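Local coordinates for short-chain dehydrogenase/reductase SDR (Paraburkholderia phymatum, PDB 5VA8) that binds NADP and, as a short-chain dehydrogenase/reductase, probably catalyses NADP(H)-dependent oxidation or reduction of a substrate, at the interface of chains A and B. Numbering follows the deposited sequence. Chains: chain A/B, Short-chain dehydrogenase/reductase SDR.

The four contacts sample one two-fold interface, in which helices 110-138 and 159-179 of both chains pack together, the four-helix arrangement common among short-chain dehydrogenases. Contacts 1 and 2 share helix 110-138 and repeat the tryptophan, methionine and isoleucine cluster with the chains exchanged. Contacts 3 and 4 are twins, each setting Pro154 of one chain on helix 159-179 of the other. Between C-alpha centres, contacts 1 and 2 lie about 14 Å apart, 3 and 4 about 19 Å, 1 and 4 about 10 Å, and 2 and 3 about 14 Å. This fits a two-fold dimer, probably the family's usual one, within the assembly.

Contact 1: the interface of chains A and B. Residues chain A 105, 108, 113, 159, 163; chain B 121, 125, 171.
A:Trp113 drives the far edge of its indole into a pocket formed by B:Phe171, B:Ile125 and B:Met121, at the core of the helix-helix dimer interface typical of the short-chain dehydrogenase/reductase family. The tryptophan and phenylalanine rings meet edge to face, their planes 88° apart: the indole edge points at the phenyl face, with A:Trp113 CH2 3.5 Å from B:Phe171 CD1. One indole face is covered near its rim by B:Ile125, whose CD1 methyl lies 3.8 Å from A:Trp113 CZ2. B:Met121 joins it on the same face, its side chain crossing the indole at about a right angle. Its chain is extended from CB onward, with CG anti to the backbone N (chi1 177°), and this reach places the B:Met121 CE methyl over the rim, 3.5 Å from A:Trp113 CZ3. The same methyl, B:Met121 CE, rests 3.8 Å from A:Gly163 CA, where the lack of a side chain probably lets the helices come close. Farther out, A:Phe105 meets the edge of the B:Phe171 ring with its CB rather than its own ring, at 3.8 Å from CZ. At the margin, the backbone carbonyl A:Gly159 O, at the start of helix 159-179, stands 3.8 Å from B:Phe171 CD1.

Contact 2: the interface of chains A and B. Residues chain A 118, 121-122, 125; chain B 110, 113-114, 117.
This is a largely apolar helix-against-helix interface, in which A:Leu122, A:Met121 and A:Ile125 pack on B:Trp113 and its neighbours. It joins helix 110-138 of chain A to the same helix of chain B in the manner of short-chain dehydrogenase/reductase dimers, and so helps to hold the two subunits together. A:Leu122 has more surface hidden by the partner than the other residues of this patch, its isobutyl group sliding past the tryptophan in the opposite direction. CG beside the backbone N (chi1 -57°) directs that group towards B:Trp113. Its two methyls reach different partners: A:Leu122 CD2 covers the indole face near the rim, 3.7 Å from B:Trp113 CG, and CD1 meets B:Ile114 CD1 at 3.8 Å. A:Ile125 shares that indole face, but over the six-membered ring, its CD1 standing 3.8 Å from B:Trp113 CZ2. Over the rim of that same face, the terminal methyl A:Met121 CE comes to 3.6 Å from B:Trp113 CZ3. The sulfur behind that methyl passes B:Leu117, A:Met121 SD lying 4.0 Å from its CD2. Toward the polar margin, the carboxylate of A:Glu118 faces the imidazole edge of B:His110 at NE2, the two planes only 29° apart. A bend at chi2 (-79°) carries the carboxylate there. This pair is modelled implausibly close, which leaves its bond geometry doubtful, although a polar link between acid and imidazole is chemically reasonable.

Contact 3: the interface of chains A and B. Residues chain A 170, 173-174; chain B 154, 162.
B:Pro154 presses the outer part of its pyrrolidine ring against the backbone of helix 159-179 of chain A, where A:Ala173 and A:Gly174 offer little side chain to keep it away. The contact is a small example of ring-on-backbone packing. B:Pro154 CG stands 3.5 Å from A:Ala173 CB, and on the other side of the peptide link B:Pro154 CB is 3.5 Å from A:Gly174 CA. The ring carbons therefore straddle the junction between the two residues, and B:Pro154 CG also lies 3.5 Å from the amide nitrogen A:Gly174 N. Here the proline offers carbon to the helix backbone. One turn earlier, A:Gly170 opens the same helix surface to B:Asn162. The asparagine approaches with its CB, which sits 3.4 Å from the carbonyl A:Gly170 O. With CG beside the backbone N (chi1 -58°), the amide turns from A:Gly170 towards its own chain's proline, B:Asn162 ND2 lying 3.5 Å from B:Pro154 CB. The asparagine thus probably backs the proline ring from behind as the ring bears on chain A. At this margin, carbonyl and carboxamide groups replace the carbon surface of the centre. Together, proline and asparagine fit the segment around the start of helix 159-179 in chain B to the later turns of that helix in chain A, helping to fix how the subunits are set against each other.

Contact 4: the interface of chains A and B. Residues chain A 154; chain B 170, 173-174, 177.
The ring of A:Pro154, its phi held at -62° by ring closure, faces B:Ala173 and B:Gly174, while B:Arg177 borders the same site from chain B. The arginine side chain runs nearly extended beyond CG, and its last torsion (chi4 98°) turns the guanidinium so that NH1 meets the carbonyl of B:Ala173 one turn earlier. It thereby gains a hydrogen bond within chain B, from B:Arg177 NH1 to B:Ala173 O, 2.9 Å long and fairly straight (155° at the hydrogen). The carbonyl oxygen lies in the guanidinium plane, whereas the donor is tilted somewhat from the carbonyl plane. Held there, the guanidinium borders the proline rather than touching it closely, with B:Arg177 NH1 4.5 Å from A:Pro154 CG. The proline ring settles on the helix surface beside the guanidinium. A:Pro154 CB is 3.5 Å from B:Gly174 CA, and A:Pro154 CG is 3.6 Å from the methyl B:Ala173 CB. A:Pro154 CD reaches the same methyl, B:Ala173 CB, at 3.8 Å, so two ring carbons meet the alanine methyl. B:Gly170, one turn earlier, is a marginal neighbour of the ring. The arginine bond probably steadies the carbonyl beside the proline, making the receiving surface more rigid. In the fold, the proline belongs to the loop between 3-10 helix 149-151 and helix 159-179 of chain A, and its seat is the C-terminal half of helix 159-179 in chain B.

Contact 1: the interface of chains A and B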
# COMPACT_ATOMS: atom_id res chain seq x y z
N PHE A 105 9.99 -20.48 -10.21
CA PHE A 105 10.18 -19.47 -11.25
C PHE A 105 11.25 -19.88 -12.26
O PHE A 105 11.17 -19.47 -13.42
CB PHE A 105 10.53 -18.12 -10.62
CG PHE A 105 11.94 -18.02 -10.07
CD1 PHE A 105 12.26 -18.52 -8.82
CD2 PHE A 105 12.93 -17.37 -10.79
CE1 PHE A 105 13.55 -18.41 -8.31
CE2 PHE A 105 14.21 -17.24 -10.30
CZ PHE A 105 14.53 -17.77 -9.06
N PHE A 108 9.57 -21.65 -15.26
CA PHE A 108 8.60 -20.96 -16.11
C PHE A 108 9.21 -20.74 -17.49
O PHE A 108 10.31 -20.20 -17.61
CB PHE A 108 8.20 -19.61 -15.53
CG PHE A 108 7.49 -19.67 -14.20
CD1 PHE A 108 6.83 -20.81 -13.77
CD2 PHE A 108 7.47 -18.55 -13.38
CE1 PHE A 108 6.17 -20.82 -12.54
CE2 PHE A 108 6.82 -18.55 -12.16
CZ PHE A 108 6.17 -19.69 -11.73
N TRP A 113 4.61 -17.76 -19.46
CA TRP A 113 4.32 -16.36 -19.17
C TRP A 113 3.27 -15.81 -20.11
O TRP A 113 2.33 -15.13 -19.67
CB TRP A 113 5.61 -15.54 -19.26
CG TRP A 113 6.40 -15.62 -18.00
CD1 TRP A 113 7.62 -16.21 -17.81
CD2 TRP A 113 6.00 -15.11 -16.72
NE1 TRP A 113 8.02 -16.09 -16.50
CE2 TRP A 113 7.04 -15.42 -15.81
CE3 TRP A 113 4.87 -14.43 -16.26
CZ2 TRP A 113 6.97 -15.06 -14.46
CZ3 TRP A 113 4.81 -14.08 -14.91
CH2 TRP A 113 5.85 -14.40 -14.04
N GLY A 159 4.06 -17.79 -9.02
CA GLY A 159 4.69 -16.64 -9.65
C GLY A 159 3.98 -16.14 -10.90
O GLY A 159 3.97 -14.94 -11.16
N GLY A 163 2.69 -12.29 -11.08
CA GLY A 163 2.97 -11.39 -12.18
C GLY A 163 1.75 -10.97 -12.98
O GLY A 163 1.44 -9.78 -13.06
N MET B 121 8.66 -6.40 -18.62
CA MET B 121 8.35 -7.41 -17.62
C MET B 121 9.13 -8.69 -17.90
O MET B 121 9.93 -9.13 -17.06
CB MET B 121 6.85 -7.69 -17.57
CG MET B 121 6.49 -8.80 -16.60
SD MET B 121 4.73 -9.17 -16.58
CE MET B 121 4.72 -10.60 -15.49
N ILE B 125 12.71 -10.46 -16.07
CA ILE B 125 12.53 -11.78 -15.47
C ILE B 125 13.50 -12.79 -16.07
O ILE B 125 14.11 -13.59 -15.35
CB ILE B 125 11.06 -12.24 -15.63
CG1 ILE B 125 10.13 -11.37 -14.77
CG2 ILE B 125 10.89 -13.71 -15.24
CD1 ILE B 125 8.64 -11.67 -14.97
N PHE B 171 5.60 -10.04 -9.64
CA PHE B 171 6.43 -11.24 -9.69
C PHE B 171 7.69 -11.08 -8.85
O PHE B 171 8.08 -12.01 -8.14
CB PHE B 171 6.81 -11.56 -11.14
CG PHE B 171 7.89 -12.59 -11.23
CD1 PHE B 171 7.61 -13.93 -11.01
CD2 PHE B 171 9.20 -12.21 -11.48
CE1 PHE B 171 8.62 -14.88 -11.07
CE2 PHE B 171 10.21 -13.16 -11.54
CZ PHE B 171 9.91 -14.49 -11.35

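Contact 2: the interface of chains A and B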
# COMPACT_ATOMS: atom_id res chain seq x y z
N GLU A 118 -2.03 -13.77 -21.15
CA GLU A 118 -3.24 -13.76 -21.97
C GLU A 118 -4.48 -14.05 -21.14
O GLU A 118 -5.48 -13.33 -21.21
CB GLU A 118 -3.12 -14.78 -23.11
CG GLU A 118 -2.08 -14.45 -24.16
CD GLU A 118 -2.55 -13.41 -25.17
OE1 GLU A 118 -1.72 -13.01 -26.02
OE2 GLU A 118 -3.75 -13.01 -25.13
N MET A 121 -4.62 -11.33 -17.67
CA MET A 121 -4.42 -9.89 -17.82
C MET A 121 -5.02 -9.39 -19.13
O MET A 121 -5.88 -8.51 -19.11
CB MET A 121 -2.93 -9.54 -17.76
CG MET A 121 -2.67 -8.05 -17.89
SD MET A 121 -0.92 -7.70 -17.92
CE MET A 121 -0.94 -5.93 -18.28
N LEU A 122 -4.58 -9.94 -20.28
CA LEU A 122 -5.02 -9.34 -21.53
C LEU A 122 -6.47 -9.68 -21.85
O LEU A 122 -7.16 -8.86 -22.47
CB LEU A 122 -4.09 -9.76 -22.68
CG LEU A 122 -2.61 -9.42 -22.46
CD1 LEU A 122 -1.79 -9.78 -23.70
CD2 LEU A 122 -2.44 -7.94 -22.10
N ILE A 125 -8.70 -7.18 -20.08
CA ILE A 125 -8.50 -5.88 -20.72
C ILE A 125 -9.26 -5.80 -22.04
O ILE A 125 -9.92 -4.79 -22.34
CB ILE A 125 -6.99 -5.61 -20.91
CG1 ILE A 125 -6.34 -5.36 -19.55
CG2 ILE A 125 -6.75 -4.40 -21.85
CD1 ILE A 125 -4.82 -5.25 -19.60
N HIS B 110 -3.36 -5.77 -29.23
CA HIS B 110 -2.79 -6.95 -28.59
C HIS B 110 -1.27 -6.94 -28.71
O HIS B 110 -0.55 -7.20 -27.73
CB HIS B 110 -3.38 -8.21 -29.23
CG HIS B 110 -2.82 -9.48 -28.68
ND1 HIS B 110 -1.84 -10.20 -29.33
CD2 HIS B 110 -3.07 -10.14 -27.53
CE1 HIS B 110 -1.52 -11.25 -28.61
NE2 HIS B 110 -2.25 -11.24 -27.51
N TRP B 113 0.44 -4.63 -26.33
CA TRP B 113 0.55 -5.22 -25.01
C TRP B 113 1.70 -6.22 -24.93
O TRP B 113 2.49 -6.20 -23.99
CB TRP B 113 -0.77 -5.89 -24.63
CG TRP B 113 -1.76 -4.92 -24.07
CD1 TRP B 113 -2.95 -4.52 -24.63
CD2 TRP B 113 -1.63 -4.21 -22.84
NE1 TRP B 113 -3.57 -3.60 -23.81
CE2 TRP B 113 -2.78 -3.40 -22.70
CE3 TRP B 113 -0.66 -4.19 -21.84
CZ2 TRP B 113 -2.98 -2.57 -21.59
CZ3 TRP B 113 -0.85 -3.34 -20.74
CH2 TRP B 113 -2.01 -2.56 -20.63
N ILE B 114 1.78 -7.14 -25.91
CA ILE B 114 2.84 -8.14 -25.88
C ILE B 114 4.20 -7.46 -25.91
O ILE B 114 5.11 -7.82 -25.15
CB ILE B 114 2.68 -9.13 -27.05
CG1 ILE B 114 1.37 -9.92 -26.93
CG2 ILE B 114 3.87 -10.07 -27.11
CD1 ILE B 114 1.27 -10.84 -25.70
N LEU B 117 4.92 -5.92 -22.52
CA LEU B 117 5.17 -6.98 -21.54
C LEU B 117 6.53 -7.63 -21.78
O LEU B 117 7.26 -7.91 -20.83
CB LEU B 117 4.03 -8.00 -21.60
CG LEU B 117 2.71 -7.51 -21.00
CD1 LEU B 117 1.53 -8.34 -21.48
CD2 LEU B 117 2.81 -7.53 -19.47

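Contact 3: the interface of chains A and B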
# COMPACT_ATOMS: atom_id res chain seq x y z
N GLY A 170 -2.46 -3.07 -12.14
CA GLY A 170 -1.83 -1.79 -12.42
C GLY A 170 -2.48 -1.06 -13.58
O GLY A 170 -2.61 0.17 -13.55
N ALA A 173 -6.08 0.33 -12.60
CA ALA A 173 -6.05 1.57 -11.81
C ALA A 173 -6.24 2.79 -12.70
O ALA A 173 -6.94 3.74 -12.33
CB ALA A 173 -4.73 1.68 -11.04
N GLY A 174 -5.62 2.78 -13.88
CA GLY A 174 -5.74 3.92 -14.78
C GLY A 174 -7.09 4.00 -15.46
O GLY A 174 -7.71 5.06 -15.50
N PRO B 154 -1.25 5.12 -11.43
CA PRO B 154 -1.22 5.00 -12.89
C PRO B 154 -1.00 6.35 -13.54
O PRO B 154 -1.53 7.37 -13.09
CB PRO B 154 -2.60 4.43 -13.22
CG PRO B 154 -3.47 4.84 -12.05
CD PRO B 154 -2.55 4.73 -10.86
N ASN B 162 1.71 1.20 -16.86
CA ASN B 162 0.90 0.90 -15.68
C ASN B 162 0.69 -0.60 -15.56
O ASN B 162 0.79 -1.17 -14.47
CB ASN B 162 -0.47 1.57 -15.76
CG ASN B 162 -0.39 3.08 -15.91
OD1 ASN B 162 0.61 3.70 -15.55
ND2 ASN B 162 -1.48 3.68 -16.40

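Contact 4: the interface of chains A and B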
# COMPACT_ATOMS: atom_id res chain seq x y z
N PRO A 154 2.82 -12.01 -2.66
CA PRO A 154 3.06 -13.08 -3.62
C PRO A 154 2.84 -14.44 -3.00
O PRO A 154 3.18 -14.69 -1.84
CB PRO A 154 4.53 -12.88 -4.02
CG PRO A 154 5.14 -12.16 -2.83
CD PRO A 154 4.05 -11.23 -2.38
N GLY B 170 4.87 -7.38 -9.26
CA GLY B 170 4.18 -8.42 -8.52
C GLY B 170 4.92 -9.74 -8.53
O GLY B 170 4.93 -10.46 -7.53
N ALA B 173 8.20 -9.49 -6.19
CA ALA B 173 7.91 -9.66 -4.78
C ALA B 173 8.14 -11.10 -4.33
O ALA B 173 8.68 -11.35 -3.24
CB ALA B 173 6.47 -9.23 -4.47
N GLY B 174 7.73 -12.06 -5.16
CA GLY B 174 7.90 -13.46 -4.81
C GLY B 174 9.35 -13.93 -4.91
O GLY B 174 9.86 -14.57 -3.99
N ARG B 177 11.83 -12.75 -2.11
CA ARG B 177 11.80 -13.44 -0.83
C ARG B 177 12.27 -14.89 -0.96
O ARG B 177 12.80 -15.45 0.01
CB ARG B 177 10.40 -13.32 -0.24
CG ARG B 177 10.12 -11.85 0.13
CD ARG B 177 8.66 -11.54 0.22
NE ARG B 177 8.43 -10.19 0.74
CZ ARG B 177 8.19 -9.13 -0.03
NH1 ARG B 177 8.18 -9.26 -1.35
NH2 ARG B 177 7.97 -7.95 0.52